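Local atomic coordinates of shikimate dehydrogenase (NADP(+)) (Listeria monocytogenes, PDB entry 3TNL), a protein that probably catalyses the reversible, NADPH-linked reduction of 3-dehydroshikimate to shikimate, a step in the biosynthesis of chorismate and the aromatic amino acids. Residues B[93-98]-B[298-303]; B[120-125]-B[290-295]; B[140-145]-B[171-176]; B[295-298]-B[304-307]. All coordinates share one frame; numbering follows the deposited sequence. Where two conformers were deposited one is given.

Contact 1. Residues B[93-98]-B[298-303]; sequences GWNVSM and EIWTHK
W300 reaches from the last turn of helix 286-301 to the backbone of strand 93-96, bringing its indole up to G93 and W94 and meeting the amide of N95 at the far end. G93, bare of a side chain, lets the ring come close to the main chain: G93 CA lies 3.7 Å from W300 NE1. Further along, W300 CZ2 is 3.7 Å from W94 C. The six-membered end of the indole then meets N95, whose OD1 stands 3.4 Å from W300 CH2 near the ring plane. N95 sits at the edge of the indole, its amide plane turned 62° from it. With CG beside its backbone N (chi1 -60°), W300 points its indole out from the helix at the strand.

The polar ends look past one another. W300 NE1 donates to V124 O, N95 OD1 bonds to Y69 OH, and N95 ND2 donates to N122 O, which fixes the turn of the amide. The helix ends at T301, and H302 follows with positive phi; T301 OG1 accepts from K303 N at 3.1 Å in an ST turn, and R92 NE binds W300 O. The strand leads into S97, inferred to bind shikimate, and M98, which touches NAD. The indole is enclosed by strands 38-44, 93-96 and 123-127 of the mixed sheet and, edge-to-face, by H56 of helix 52-63.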
# COMPACT_ATOMS: atom_id res chain seq x y z
N GLY B 93 -2.57 -0.01 -10.06
CA GLY B 93 -1.57 0.75 -10.78
C GLY B 93 -0.61 1.49 -9.87
O GLY B 93 -0.70 1.38 -8.65
N TRP B 94 0.34 2.18 -10.49
CA TRP B 94 1.33 2.95 -9.79
C TRP B 94 2.05 3.90 -10.75
O TRP B 94 2.01 3.70 -11.98
CB TRP B 94 2.38 2.03 -9.13
CG TRP B 94 3.12 1.06 -10.00
CD1 TRP B 94 4.32 1.24 -10.57
CD2 TRP B 94 2.73 -0.29 -10.32
NE1 TRP B 94 4.73 0.11 -11.25
CE2 TRP B 94 3.76 -0.84 -11.10
CE3 TRP B 94 1.61 -1.09 -10.02
CZ2 TRP B 94 3.72 -2.14 -11.58
CZ3 TRP B 94 1.57 -2.37 -10.52
CH2 TRP B 94 2.62 -2.88 -11.29
N ASN B 95 2.62 4.95 -10.17
CA ASN B 95 3.53 5.83 -10.89
C ASN B 95 4.97 5.32 -10.69
O ASN B 95 5.29 4.62 -9.72
CB ASN B 95 3.45 7.27 -10.42
CG ASN B 95 2.32 8.05 -11.04
OD1 ASN B 95 1.67 8.81 -10.34
ND2 ASN B 95 2.10 7.92 -12.36
N VAL B 96 5.81 5.72 -11.63
CA VAL B 96 7.23 5.35 -11.64
C VAL B 96 8.04 6.61 -11.84
O VAL B 96 7.72 7.42 -12.71
CB VAL B 96 7.56 4.36 -12.80
CG1 VAL B 96 9.02 3.87 -12.70
CG2 VAL B 96 6.58 3.19 -12.80
N SER B 97 9.10 6.79 -11.06
CA SER B 97 9.99 7.94 -11.29
C SER B 97 11.44 7.49 -11.23
O SER B 97 11.72 6.28 -11.17
CB SER B 97 9.65 9.13 -10.39
OG SER B 97 10.29 10.32 -10.88
N MET B 98 12.38 8.44 -11.28
CA MET B 98 13.81 8.10 -11.25
C MET B 98 14.12 7.23 -10.06
O MET B 98 13.65 7.47 -8.97
CB MET B 98 14.69 9.35 -11.21
CG MET B 98 14.71 10.18 -12.47
SD MET B 98 15.90 11.54 -12.37
CE MET B 98 15.77 12.18 -14.05
N GLU B 298 -7.17 9.05 -14.46
CA GLU B 298 -8.23 8.44 -15.31
C GLU B 298 -7.88 7.03 -15.74
O GLU B 298 -8.76 6.14 -15.78
CB GLU B 298 -8.59 9.29 -16.56
CG GLU B 298 -9.71 8.59 -17.42
CD GLU B 298 -10.14 9.32 -18.71
OE1 GLU B 298 -9.67 10.44 -18.99
OE2 GLU B 298 -10.97 8.73 -19.45
N ILE B 299 -6.61 6.81 -16.07
CA ILE B 299 -6.13 5.48 -16.45
C ILE B 299 -6.46 4.49 -15.29
O ILE B 299 -6.89 3.37 -15.53
CB ILE B 299 -4.62 5.51 -16.79
CG1 ILE B 299 -4.38 6.09 -18.20
CG2 ILE B 299 -4.03 4.13 -16.75
CD1 ILE B 299 -2.95 6.47 -18.50
N TRP B 300 -6.27 4.91 -14.05
CA TRP B 300 -6.52 4.00 -12.94
C TRP B 300 -7.98 3.85 -12.56
O TRP B 300 -8.45 2.74 -12.34
CB TRP B 300 -5.76 4.41 -11.68
CG TRP B 300 -4.23 4.46 -11.85
CD1 TRP B 300 -3.44 3.58 -12.50
CD2 TRP B 300 -3.36 5.46 -11.33
NE1 TRP B 300 -2.15 3.98 -12.43
CE2 TRP B 300 -2.07 5.15 -11.74
CE3 TRP B 300 -3.58 6.63 -10.59
CZ2 TRP B 300 -0.96 5.93 -11.40
CZ3 TRP B 300 -2.48 7.43 -10.27
CH2 TRP B 300 -1.21 7.06 -10.65
N THR B 301 -8.65 4.99 -12.43
CA THR B 301 -10.03 5.06 -11.88
C THR B 301 -11.16 5.15 -12.85
O THR B 301 -12.31 4.89 -12.48
CB THR B 301 -10.17 6.27 -10.92
OG1 THR B 301 -10.23 7.49 -11.69
CG2 THR B 301 -9.03 6.33 -9.86
N HIS B 302 -10.87 5.57 -14.08
CA HIS B 302 -11.88 5.78 -15.10
C HIS B 302 -12.90 6.80 -14.65
O HIS B 302 -14.08 6.75 -15.03
CB HIS B 302 -12.44 4.46 -15.65
CG HIS B 302 -11.42 3.74 -16.45
ND1 HIS B 302 -11.12 4.10 -17.75
CD2 HIS B 302 -10.54 2.77 -16.12
CE1 HIS B 302 -10.13 3.36 -18.19
NE2 HIS B 302 -9.77 2.53 -17.23
N LYS B 303 -12.39 7.75 -13.86
CA LYS B 303 -13.13 8.93 -13.49
C LYS B 303 -12.20 10.12 -13.73
O LYS B 303 -10.99 10.00 -13.70
CB LYS B 303 -13.64 8.86 -12.08
CG LYS B 303 -14.60 7.67 -11.93
CD LYS B 303 -15.55 7.82 -10.81
CE LYS B 303 -16.44 6.59 -10.71
NZ LYS B 303 -17.56 6.76 -9.77

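Contact 2. Residues B[120-125]-B[290-295]; sequences AVNTVV and LWQGAK
The side-chain amides of N122 and Q292 cross obliquely, their planes 46° apart. N122 ND2 lies 3.4 Å from the Q292 atom modelled as NE2, although which end of the Q292 amide is nitrogen is doubtful. At the other end of the N122 amide, T123 OG1 donates to N122 OD1 at 2.9 Å from well above the carbonyl plane, 64° out of it; T136 N is a second donor to that oxygen. Q292, extended beyond CG, carries its amide from the helix to N122.

A water links the two segments beside the amides, donating to Q292 O at 3.1 Å and, weakly, to T123 OG1 at 3.4 Å. N122 and T123 both face H134 in a classic beta bulge at the start of strand 123-127. Q292 touches the bound NAD, and N122 is an inferred shikimate ligand close to K101, the inferred proton acceptor. D137, also inferred to bind shikimate, touches both side chains. The contact thus sets neutral amides and one water between a residue on the cofactor and an inferred substrate residue, which places it at the cleft where shikimate and NAD would meet.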
# COMPACT_ATOMS: atom_id res chain seq x y z
N ALA B 120 10.42 5.20 -21.99
CA ALA B 120 10.22 5.45 -20.55
C ALA B 120 8.74 5.26 -20.21
O ALA B 120 7.85 5.49 -21.02
CB ALA B 120 10.66 6.86 -20.16
N VAL B 121 8.50 4.85 -18.97
CA VAL B 121 7.17 4.65 -18.43
C VAL B 121 7.09 5.37 -17.10
O VAL B 121 7.97 5.20 -16.25
CB VAL B 121 6.93 3.13 -18.15
CG1 VAL B 121 5.66 2.92 -17.26
CG2 VAL B 121 6.83 2.35 -19.46
N ASN B 122 6.08 6.19 -16.89
CA ASN B 122 5.87 6.81 -15.58
C ASN B 122 4.56 6.38 -14.92
O ASN B 122 4.31 6.74 -13.77
CB ASN B 122 5.97 8.35 -15.63
CG ASN B 122 4.74 9.00 -16.17
OD1 ASN B 122 3.89 8.36 -16.82
ND2 ASN B 122 4.60 10.30 -15.89
N THR B 123 3.75 5.58 -15.62
CA THR B 123 2.43 5.16 -15.14
C THR B 123 2.14 3.73 -15.59
O THR B 123 2.25 3.41 -16.75
CB THR B 123 1.36 6.08 -15.73
OG1 THR B 123 1.59 7.44 -15.30
CG2 THR B 123 -0.04 5.64 -15.35
N VAL B 124 1.76 2.87 -14.64
CA VAL B 124 1.42 1.50 -14.93
C VAL B 124 -0.01 1.23 -14.49
O VAL B 124 -0.46 1.75 -13.46
CB VAL B 124 2.37 0.51 -14.20
CG1 VAL B 124 1.98 -0.96 -14.48
CG2 VAL B 124 3.84 0.73 -14.64
N VAL B 125 -0.72 0.41 -15.27
CA VAL B 125 -2.08 -0.03 -14.92
C VAL B 125 -2.14 -1.54 -15.11
O VAL B 125 -1.48 -2.09 -15.99
CB VAL B 125 -3.18 0.72 -15.71
CG1 VAL B 125 -3.06 0.47 -17.22
CG2 VAL B 125 -4.57 0.33 -15.24
N LEU B 290 -0.03 19.03 -13.04
CA LEU B 290 -1.42 18.71 -12.76
C LEU B 290 -2.02 17.77 -13.79
O LEU B 290 -2.68 16.80 -13.43
CB LEU B 290 -2.23 19.98 -12.69
CG LEU B 290 -1.94 20.83 -11.45
CD1 LEU B 290 -2.53 22.19 -11.68
CD2 LEU B 290 -2.48 20.20 -10.17
N TRP B 291 -1.77 18.05 -15.07
CA TRP B 291 -2.39 17.28 -16.14
C TRP B 291 -1.77 15.92 -16.33
O TRP B 291 -2.45 15.01 -16.80
CB TRP B 291 -2.50 18.08 -17.44
CG TRP B 291 -3.51 19.19 -17.30
CD1 TRP B 291 -3.26 20.52 -17.11
CD2 TRP B 291 -4.94 19.04 -17.29
NE1 TRP B 291 -4.45 21.21 -16.99
CE2 TRP B 291 -5.49 20.32 -17.10
CE3 TRP B 291 -5.79 17.95 -17.43
CZ2 TRP B 291 -6.86 20.54 -17.06
CZ3 TRP B 291 -7.16 18.16 -17.40
CH2 TRP B 291 -7.68 19.46 -17.19
N GLN B 292 -0.51 15.77 -15.98
CA GLN B 292 0.06 14.42 -16.05
C GLN B 292 -0.60 13.55 -14.96
O GLN B 292 -0.86 12.36 -15.14
CB GLN B 292 1.59 14.40 -15.98
CG GLN B 292 2.23 14.58 -14.67
CD GLN B 292 3.77 14.52 -14.78
OE1 GLN B 292 4.41 15.49 -15.16
NE2 GLN B 292 4.33 13.36 -14.47
N GLY B 293 -0.85 14.15 -13.80
CA GLY B 293 -1.57 13.50 -12.71
C GLY B 293 -3.01 13.15 -13.12
O GLY B 293 -3.51 12.04 -12.86
N ALA B 294 -3.68 14.07 -13.81
CA ALA B 294 -5.06 13.84 -14.28
C ALA B 294 -5.12 12.67 -15.25
O ALA B 294 -6.07 11.84 -15.22
CB ALA B 294 -5.64 15.11 -14.93
N LYS B 295 -4.12 12.57 -16.11
CA LYS B 295 -4.11 11.51 -17.09
C LYS B 295 -3.95 10.15 -16.38
O LYS B 295 -4.70 9.20 -16.66
CB LYS B 295 -2.99 11.72 -18.10
CG LYS B 295 -3.00 10.74 -19.27
CD LYS B 295 -4.06 11.08 -20.30
CE LYS B 295 -4.06 10.02 -21.40
NZ LYS B 295 -5.13 10.31 -22.43
O HOH W 1 1.41 10.57 -13.96

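Contact 3. Residues B[140-145]-B[171-176]; sequences GYMRAL and IQAALD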
# COMPACT_ATOMS: atom_id res chain seq x y z
N GLY B 140 0.80 15.57 -20.41
CA GLY B 140 0.48 16.59 -19.41
C GLY B 140 0.96 17.97 -19.87
O GLY B 140 0.25 18.97 -19.74
N TYR B 141 2.16 18.00 -20.43
CA TYR B 141 2.73 19.24 -20.96
C TYR B 141 1.86 19.82 -22.08
O TYR B 141 1.50 20.99 -22.07
CB TYR B 141 4.18 19.00 -21.45
CG TYR B 141 4.80 20.25 -22.04
CD1 TYR B 141 5.42 21.20 -21.22
CD2 TYR B 141 4.75 20.48 -23.39
CE1 TYR B 141 5.93 22.36 -21.74
CE2 TYR B 141 5.27 21.64 -23.94
CZ TYR B 141 5.86 22.57 -23.12
OH TYR B 141 6.38 23.72 -23.65
N MET B 142 1.47 18.98 -23.02
CA MET B 142 0.69 19.41 -24.15
C MET B 142 -0.70 19.88 -23.72
O MET B 142 -1.22 20.86 -24.25
CB MET B 142 0.63 18.30 -25.20
CG MET B 142 1.97 17.90 -25.76
SD MET B 142 2.81 19.17 -26.74
CE MET B 142 1.69 19.32 -28.15
N ARG B 143 -1.31 19.16 -22.79
CA ARG B 143 -2.64 19.51 -22.32
C ARG B 143 -2.61 20.84 -21.62
O ARG B 143 -3.51 21.68 -21.81
CB ARG B 143 -3.16 18.39 -21.39
CG ARG B 143 -4.56 18.64 -20.84
CD ARG B 143 -5.60 18.76 -21.92
NE ARG B 143 -6.93 18.91 -21.33
CZ ARG B 143 -7.71 17.91 -20.92
NH1 ARG B 143 -7.30 16.64 -20.98
NH2 ARG B 143 -8.91 18.17 -20.41
N ALA B 144 -1.57 21.07 -20.81
CA ALA B 144 -1.46 22.33 -20.11
C ALA B 144 -1.40 23.51 -21.10
O ALA B 144 -2.00 24.55 -20.89
CB ALA B 144 -0.23 22.32 -19.17
N LEU B 145 -0.68 23.34 -22.20
CA LEU B 145 -0.62 24.41 -23.21
C LEU B 145 -1.99 24.65 -23.79
O LEU B 145 -2.43 25.79 -23.87
CB LEU B 145 0.36 24.06 -24.33
CG LEU B 145 1.86 24.04 -24.02
CD1 LEU B 145 2.60 23.54 -25.26
CD2 LEU B 145 2.30 25.43 -23.59
N ILE B 171 8.90 13.86 -28.04
CA ILE B 171 8.24 12.72 -28.67
C ILE B 171 6.76 12.95 -28.73
O ILE B 171 6.14 12.85 -29.79
CB ILE B 171 8.53 11.41 -27.88
CG1 ILE B 171 9.99 11.04 -28.03
CG2 ILE B 171 7.66 10.25 -28.40
CD1 ILE B 171 10.39 10.73 -29.44
N GLN B 172 6.18 13.31 -27.60
CA GLN B 172 4.70 13.52 -27.55
C GLN B 172 4.25 14.66 -28.49
O GLN B 172 3.25 14.56 -29.19
CB GLN B 172 4.15 13.79 -26.14
CG GLN B 172 2.67 13.56 -26.10
CD GLN B 172 2.32 12.08 -26.32
OE1 GLN B 172 2.77 11.22 -25.55
NE2 GLN B 172 1.54 11.79 -27.36
N ALA B 173 5.03 15.74 -28.51
CA ALA B 173 4.71 16.87 -29.37
C ALA B 173 4.70 16.40 -30.83
O ALA B 173 3.78 16.72 -31.57
CB ALA B 173 5.73 18.00 -29.18
N ALA B 174 5.70 15.60 -31.22
CA ALA B 174 5.78 15.07 -32.59
C ALA B 174 4.60 14.14 -32.91
O ALA B 174 4.00 14.25 -33.99
CB ALA B 174 7.06 14.33 -32.80
N LEU B 175 4.29 13.24 -31.98
CA LEU B 175 3.13 12.34 -32.15
C LEU B 175 1.82 13.13 -32.22
O LEU B 175 0.90 12.70 -32.92
CB LEU B 175 3.06 11.33 -30.99
CG LEU B 175 4.17 10.28 -30.95
CD1 LEU B 175 4.14 9.49 -29.68
CD2 LEU B 175 4.12 9.34 -32.20
N ASP B 176 1.71 14.27 -31.54
CA ASP B 176 0.50 15.08 -31.52
C ASP B 176 0.37 16.05 -32.70
O ASP B 176 -0.61 16.79 -32.78
CB ASP B 176 0.44 15.90 -30.23
CG ASP B 176 0.21 15.05 -28.98
OD1 ASP B 176 0.25 13.79 -29.07
OD2 ASP B 176 0.05 15.68 -27.91
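Apolar contact between helices 137-147 and 164-175 comes down to M142 laid over A173. M142 SD sits 4.0 Å from A173 CB and equally far from A173 CA, while the methyl M142 CE is 4.1 Å from A173 CA. The thioether chain is folded, with chi2 and chi3 both -66°, which bends it along the neighbouring helix. Its CG also brushes the aliphatic part of Q172. Helix 164-175 follows strand 156-160 and the glycine-rich turn G161-A165, inferred to bind NADP, of the Rossmann-type domain.

Mixed contact follows at D176. It reaches M142 from the opposite direction, and D176 OD2 lies 3.6 Å from M142 CG, so one carboxylate oxygen rests on the methylene groups of the methionine.

Hydrogen bonding stays within 171-176. Q172 NE2 donates to D176 OD1 at 2.9 Å, nearly straight at 170°; the acceptor lies in the amide plane, and the oxygen is met on its syn side, 30° out of the carboxylate plane. This link spans one helical turn and restrains the carboxylate that touches M142.

On the first helix R143 turns away, to a salt bridge with E147 and a cation-pi contact with W291. The chemistry is thus a small greasy patch bordered by an acid. Lying near the C-terminal end of helix 164-175, that carboxylate is probably destabilised as an anion, an effect the Q172 amide would partly offset.

Contact 4. Residues B[295-298]-B[304-307]; sequences KAFE and EMPV
The carbonyl oxygen of F297, the residue whose ring packs on M305 and E304, accepts a hydrogen bond from T301 OG1 one helical turn on; across the contact itself the meeting is apolar. A short loop joins helix 286-301 to the C-terminal helix 307-313: the first helix ends, the chain folds back through 304-307, and P306 takes the N-cap position of the second while forming the centre of an inverse gamma turn.

M305 holds the returning loop to the helix at two points. Its CB makes an off-centre CH-pi contact, 4.1 Å from the centroid of the F297 ring and 30° off the normal. Its methyl CE curls back to the root of the same side chain, 3.7 Å from F297 CB and 3.8 Å from F297 CD1. That return follows from the bend at chi3 (-66°), the chain being extended before it. F297 puts CG anti to its own N (chi1 -172°), which directs the ring toward the loop. E304 directs its CB away from the helix and takes part through its backbone.

Helix 52-63 closes in with A59, L63 and H56, and the ring of F60 meets that of F297; M305 also reaches A294 and H56. Oblique to the ring, E304 C stands 4.1 Å from F297 CE2 and M305 N lies 3.7 Å from F297 CD2.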
# COMPACT_ATOMS: atom_id res chain seq x y z
N LYS B 295 -4.12 12.57 -16.11
CA LYS B 295 -4.11 11.51 -17.09
C LYS B 295 -3.95 10.15 -16.38
O LYS B 295 -4.70 9.20 -16.66
CB LYS B 295 -2.99 11.72 -18.10
CG LYS B 295 -3.00 10.74 -19.27
CD LYS B 295 -4.06 11.08 -20.30
CE LYS B 295 -4.06 10.02 -21.40
NZ LYS B 295 -5.13 10.31 -22.43
N ALA B 296 -2.98 10.04 -15.48
CA ALA B 296 -2.80 8.80 -14.72
C ALA B 296 -4.04 8.46 -13.88
O ALA B 296 -4.46 7.30 -13.82
CB ALA B 296 -1.58 8.91 -13.82
N PHE B 297 -4.64 9.47 -13.26
CA PHE B 297 -5.83 9.29 -12.43
C PHE B 297 -6.97 8.62 -13.21
O PHE B 297 -7.64 7.69 -12.70
CB PHE B 297 -6.27 10.65 -11.91
CG PHE B 297 -7.36 10.60 -10.89
CD1 PHE B 297 -7.06 10.52 -9.55
CD2 PHE B 297 -8.69 10.65 -11.28
CE1 PHE B 297 -8.09 10.50 -8.60
CE2 PHE B 297 -9.72 10.61 -10.34
CZ PHE B 297 -9.40 10.53 -8.99
N GLU B 298 -7.17 9.05 -14.46
CA GLU B 298 -8.23 8.44 -15.31
C GLU B 298 -7.88 7.03 -15.74
O GLU B 298 -8.76 6.14 -15.78
CB GLU B 298 -8.59 9.29 -16.56
CG GLU B 298 -9.71 8.59 -17.42
CD GLU B 298 -10.14 9.32 -18.71
OE1 GLU B 298 -9.67 10.44 -18.99
OE2 GLU B 298 -10.97 8.73 -19.45
N GLU B 304 -12.80 11.26 -14.03
CA GLU B 304 -12.06 12.47 -14.30
C GLU B 304 -11.59 13.13 -13.01
O GLU B 304 -12.39 13.36 -12.11
CB GLU B 304 -13.00 13.43 -15.05
CG GLU B 304 -12.38 14.73 -15.49
CD GLU B 304 -13.30 15.56 -16.37
OE1 GLU B 304 -14.51 15.24 -16.47
OE2 GLU B 304 -12.81 16.54 -16.96
N MET B 305 -10.30 13.48 -12.93
CA MET B 305 -9.75 14.21 -11.77
C MET B 305 -10.24 15.65 -11.78
O MET B 305 -10.25 16.25 -12.82
CB MET B 305 -8.20 14.24 -11.80
CG MET B 305 -7.57 15.21 -10.76
SD MET B 305 -5.74 15.40 -10.80
CE MET B 305 -5.42 13.85 -10.35
N PRO B 306 -10.60 16.19 -10.60
CA PRO B 306 -11.05 17.61 -10.51
C PRO B 306 -9.81 18.52 -10.39
O PRO B 306 -9.41 18.89 -9.28
CB PRO B 306 -11.89 17.61 -9.23
CG PRO B 306 -11.29 16.54 -8.40
CD PRO B 306 -10.80 15.47 -9.33
N VAL B 307 -9.22 18.87 -11.54
CA VAL B 307 -7.95 19.59 -11.59
C VAL B 307 -7.96 20.97 -10.92
O VAL B 307 -7.01 21.33 -10.22
CB VAL B 307 -7.40 19.67 -13.06
CG1 VAL B 307 -6.22 20.66 -13.13
CG2 VAL B 307 -6.99 18.28 -13.59

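How the contacts relate
Contacts 1, 2 and 4 all draw on helix 286-301, using successive turns and different directions. Contacts 1 and 2 reach adjacent strands of the mixed sheet, where W94 O and V124 N are 2.8 Å apart; contact 4 joins the helix to its own returning loop. Contacts 1 and 4 are buried and rely on aromatic rings. Contact 2, only partly buried, is polar and watered beside the ligands. Contact 3 is also partly buried but does not use that helix, pairing two others through a methionine and an acid. It nevertheless touches contact 2, since W291 packs on G140 and A144, and it is nested within the loops closed by contacts 1 and 2.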